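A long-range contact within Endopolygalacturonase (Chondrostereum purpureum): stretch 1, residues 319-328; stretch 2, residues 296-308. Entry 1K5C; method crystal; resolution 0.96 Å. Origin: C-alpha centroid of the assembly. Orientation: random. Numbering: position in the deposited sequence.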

# COMPACT_ATOMS: atom_id res chain seq x y z
N ALA A 319 -27.63 1.58 -0.26
CA ALA A 319 -27.21 1.52 1.12
C ALA A 319 -26.59 0.19 1.46
O ALA A 319 -27.06 -0.84 1.01
CB ALA A 319 -28.47 1.68 2.02
N GLY A 320 -25.59 0.20 2.32
CA GLY A 320 -25.05 -1.03 2.91
C GLY A 320 -25.68 -1.29 4.27
O GLY A 320 -26.84 -0.90 4.53
N THR A 321 -24.94 -2.01 5.11
CA THR A 321 -25.43 -2.38 6.44
C THR A 321 -24.39 -1.98 7.47
O THR A 321 -23.18 -2.02 7.23
CB THR A 321 -25.71 -3.89 6.53
OG1 THR A 321 -24.56 -4.67 6.15
CG2 THR A 321 -26.87 -4.29 5.60
N ILE A 322 -24.90 -1.61 8.67
CA ILE A 322 -24.03 -1.21 9.78
C ILE A 322 -24.26 -2.13 10.96
O ILE A 322 -25.35 -2.14 11.56
CB ILE A 322 -24.31 0.24 10.23
CG1 ILE A 322 -24.18 1.27 9.10
CG2 ILE A 322 -23.42 0.60 11.45
CD1 ILE A 322 -22.77 1.35 8.60
N LYS A 323 -23.21 -2.85 11.33
CA LYS A 323 -23.17 -3.74 12.50
C LYS A 323 -21.88 -3.30 13.18
O LYS A 323 -20.78 -3.80 12.87
CB LYS A 323 -23.18 -5.20 12.07
CG LYS A 323 -24.52 -5.57 11.46
CD LYS A 323 -24.56 -7.07 11.22
CE LYS A 323 -25.80 -7.46 10.40
NZ LYS A 323 -25.83 -8.95 10.32
N SER A 324 -21.99 -2.34 14.10
CA SER A 324 -20.79 -1.73 14.69
C SER A 324 -20.42 -2.22 16.05
O SER A 324 -19.50 -1.68 16.68
CB SER A 324 -20.91 -0.19 14.71
OG SER A 324 -21.90 0.24 15.58
N ASP A 325 -21.10 -3.25 16.56
CA ASP A 325 -20.76 -3.82 17.86
C ASP A 325 -20.83 -2.75 18.93
O ASP A 325 -21.86 -2.08 19.06
CB ASP A 325 -19.48 -4.64 17.79
CG ASP A 325 -19.16 -5.34 19.10
OD1 ASP A 325 -20.04 -6.10 19.57
OD2 ASP A 325 -18.06 -5.14 19.64
N LYS A 326 -19.78 -2.55 19.71
CA LYS A 326 -19.83 -1.56 20.81
C LYS A 326 -19.58 -0.15 20.31
O LYS A 326 -19.81 0.83 21.08
CB LYS A 326 -18.76 -1.91 21.87
CG LYS A 326 -19.04 -3.23 22.61
CD LYS A 326 -17.87 -3.64 23.46
CE LYS A 326 -16.73 -4.35 22.72
NZ LYS A 326 -17.19 -5.68 22.20
N ALA A 327 -19.07 0.02 19.10
CA ALA A 327 -18.75 1.36 18.60
C ALA A 327 -20.04 2.10 18.26
O ALA A 327 -21.05 1.51 17.82
CB ALA A 327 -17.88 1.28 17.35
N LYS A 328 -19.98 3.42 18.50
CA LYS A 328 -21.10 4.31 18.13
C LYS A 328 -20.65 5.17 16.98
O LYS A 328 -19.67 5.93 17.15
CB LYS A 328 -21.49 5.19 19.33
CG LYS A 328 -22.05 4.38 20.51
CD LYS A 328 -22.38 5.33 21.66
CE LYS A 328 -21.29 5.50 22.71
NZ LYS A 328 -21.14 6.93 23.17
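Stretch 2, residues 296-308: VTVECGNCSGNWN

Stretch 2 runs alongside stretch 1 in the same direction, joined to it by two short parallel ladders separated by loops. In the first, Ile-322 pairs with Val-298 and Lys-323 with Glu-299, their CA atoms 4.8 and 5.1 Å apart. In the second, Lys-328 pairs with Asn-306, CA to CA 5.0 Å. The register slips by two residues between the ladders, because stretch 2 takes a longer path through Cys-300 to Gly-305 than stretch 1 does through its type II' turn from Ser-324 to Ala-327.

The hydrogen bonds alternate as parallel pairing requires. Val-298 N donates to Thr-321 O (2.9 Å), Lys-323 N to Val-298 O (2.8 Å), and Cys-300 N to Lys-323 O (2.8 Å). The second ladder repeats the pattern: Lys-328 N reaches Gly-305 O at 2.9 Å, and Trp-307 N reaches Lys-328 O at 2.8 Å. At the start of the contact a side chain stands in for backbone, Thr-297 OG1 accepting from Thr-321 N at 3.1 Å. Here Gly-320 fits closely, its CA 3.2 Å from Val-296 O; a CB on it would clash with that oxygen and with Thr-297 OG1.

The slip is held by side chains as well as backbone. Asp-325, at the turn, points toward stretch 2, and its OD2 accepts from Cys-303 N at 3.0 Å. The same OD2 forms a salt bridge with Lys-326 NZ (2.8 Å), which also makes a weak hydrogen bond to Asn-302 OD1 at 3.3 Å. Within stretch 2, the Cys-300 SG to Cys-303 SG disulfide (2.0 Å) closes a short loop inside the detour, tying its first residue to its fourth. Gly-305 has backbone angles that by themselves call for glycine.

Buried Ala-327 supplies the small apolar piece of this region. Its CB lies over one face of the Trp-307 ring, 3.6 Å from CE2, and 4.0 Å from Cys-303 CB. The indole is anchored in turn by Trp-307 NE1 donating to Ser-304 O at 2.8 Å.

The first ladder separates its side chains by face. On the face of Ile-322 and Val-298, Ile-322 CD1 packs 3.8 Å from Val-298 CG2 and 3.9 Å from Val-296 CG1. On the other, Lys-323 NZ stays 4.5 Å from Glu-299 OE1, beyond a salt bridge, and water joins the charges: one molecule accepts from Lys-323 NZ (2.9 Å) and donates to Glu-299 OE2 (2.7 Å). Lys-328 needs no such intermediary, since its NZ donates directly to Asn-306 OD1 at 2.7 Å.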

# COMPACT_ATOMS: atom_id res chain seq x y z
N VAL A 296 -21.71 2.24 2.15
CA VAL A 296 -20.94 1.91 3.35
C VAL A 296 -21.46 0.63 3.98
O VAL A 296 -22.66 0.52 4.26
CB VAL A 296 -21.08 3.06 4.38
CG1 VAL A 296 -20.43 2.69 5.72
CG2 VAL A 296 -20.51 4.37 3.85
N THR A 297 -20.56 -0.30 4.26
CA THR A 297 -20.87 -1.43 5.13
C THR A 297 -19.80 -1.50 6.24
O THR A 297 -18.60 -1.43 5.94
CB THR A 297 -20.98 -2.76 4.37
OG1 THR A 297 -22.27 -2.70 3.68
CG2 THR A 297 -20.95 -4.01 5.25
N VAL A 298 -20.29 -1.67 7.46
CA VAL A 298 -19.46 -1.94 8.63
C VAL A 298 -19.94 -3.29 9.18
O VAL A 298 -21.13 -3.41 9.50
CB VAL A 298 -19.61 -0.84 9.70
CG1 VAL A 298 -18.84 -1.24 10.97
CG2 VAL A 298 -19.13 0.51 9.13
N GLU A 299 -19.02 -4.26 9.27
CA GLU A 299 -19.33 -5.62 9.74
C GLU A 299 -18.35 -5.96 10.86
O GLU A 299 -17.27 -6.49 10.64
CB GLU A 299 -19.24 -6.61 8.56
CG GLU A 299 -19.55 -8.05 8.99
CD GLU A 299 -21.01 -8.42 8.99
OE1 GLU A 299 -21.87 -7.55 8.83
OE2 GLU A 299 -21.30 -9.64 9.15
N CYS A 300 -18.76 -5.63 12.08
CA CYS A 300 -17.93 -5.81 13.27
C CYS A 300 -18.41 -6.99 14.10
O CYS A 300 -19.59 -7.05 14.47
CB CYS A 300 -18.01 -4.59 14.21
SG CYS A 300 -17.16 -3.12 13.62
N GLY A 301 -17.46 -7.86 14.49
CA GLY A 301 -17.63 -8.73 15.65
C GLY A 301 -17.10 -8.10 16.90
O GLY A 301 -17.56 -8.50 18.00
N ASN A 302 -16.16 -7.16 16.84
CA ASN A 302 -15.60 -6.56 18.04
C ASN A 302 -15.04 -5.17 17.65
O ASN A 302 -13.93 -5.07 17.09
CB ASN A 302 -14.52 -7.47 18.64
CG ASN A 302 -13.96 -6.92 19.95
OD1 ASN A 302 -14.43 -5.89 20.46
ND2 ASN A 302 -12.97 -7.63 20.49
N CYS A 303 -15.84 -4.13 17.91
CA CYS A 303 -15.41 -2.75 17.60
C CYS A 303 -15.83 -1.87 18.77
O CYS A 303 -16.87 -2.12 19.38
CB CYS A 303 -16.10 -2.21 16.34
SG CYS A 303 -15.51 -3.09 14.84
N SER A 304 -15.02 -0.84 19.05
CA SER A 304 -15.24 0.03 20.17
C SER A 304 -14.94 1.50 19.81
O SER A 304 -14.15 1.80 18.89
CB SER A 304 -14.31 -0.35 21.34
OG SER A 304 -14.76 -1.56 21.95
N GLY A 305 -15.50 2.40 20.60
CA GLY A 305 -15.19 3.82 20.56
C GLY A 305 -16.34 4.65 19.97
O GLY A 305 -17.37 4.15 19.53
N ASN A 306 -16.09 5.97 20.02
CA ASN A 306 -17.03 6.96 19.44
C ASN A 306 -16.45 7.36 18.10
O ASN A 306 -15.54 8.18 18.01
CB ASN A 306 -17.13 8.17 20.36
CG ASN A 306 -17.77 7.75 21.70
OD1 ASN A 306 -18.87 7.20 21.70
ND2 ASN A 306 -17.06 7.96 22.77
N TRP A 307 -16.98 6.70 17.06
CA TRP A 307 -16.47 6.91 15.69
C TRP A 307 -17.16 8.14 15.14
O TRP A 307 -18.37 8.12 14.81
CB TRP A 307 -16.80 5.68 14.85
CG TRP A 307 -16.06 4.43 15.25
CD1 TRP A 307 -15.37 4.17 16.42
CD2 TRP A 307 -15.95 3.25 14.43
NE1 TRP A 307 -14.81 2.86 16.35
CE2 TRP A 307 -15.18 2.29 15.15
CE3 TRP A 307 -16.42 2.88 13.15
CZ2 TRP A 307 -14.91 1.02 14.63
CZ3 TRP A 307 -16.14 1.63 12.64
CH2 TRP A 307 -15.38 0.70 13.38
N ASN A 308 -16.37 9.23 15.06
CA ASN A 308 -16.94 10.51 14.54
C ASN A 308 -16.75 10.48 13.01
O ASN A 308 -15.60 10.58 12.56
CB ASN A 308 -16.13 11.67 15.17
CG ASN A 308 -16.72 13.02 14.76
OD1 ASN A 308 -17.40 13.13 13.73
ND2 ASN A 308 -16.48 14.01 15.57
O HOH W 1 -24.61 2.94 3.08
O HOH W 2 -23.02 -5.09 8.27
O HOH W 3 -24.14 -8.76 7.55
O HOH W 4 -23.32 -10.21 10.88
O HOH W 5 -17.10 1.59 22.78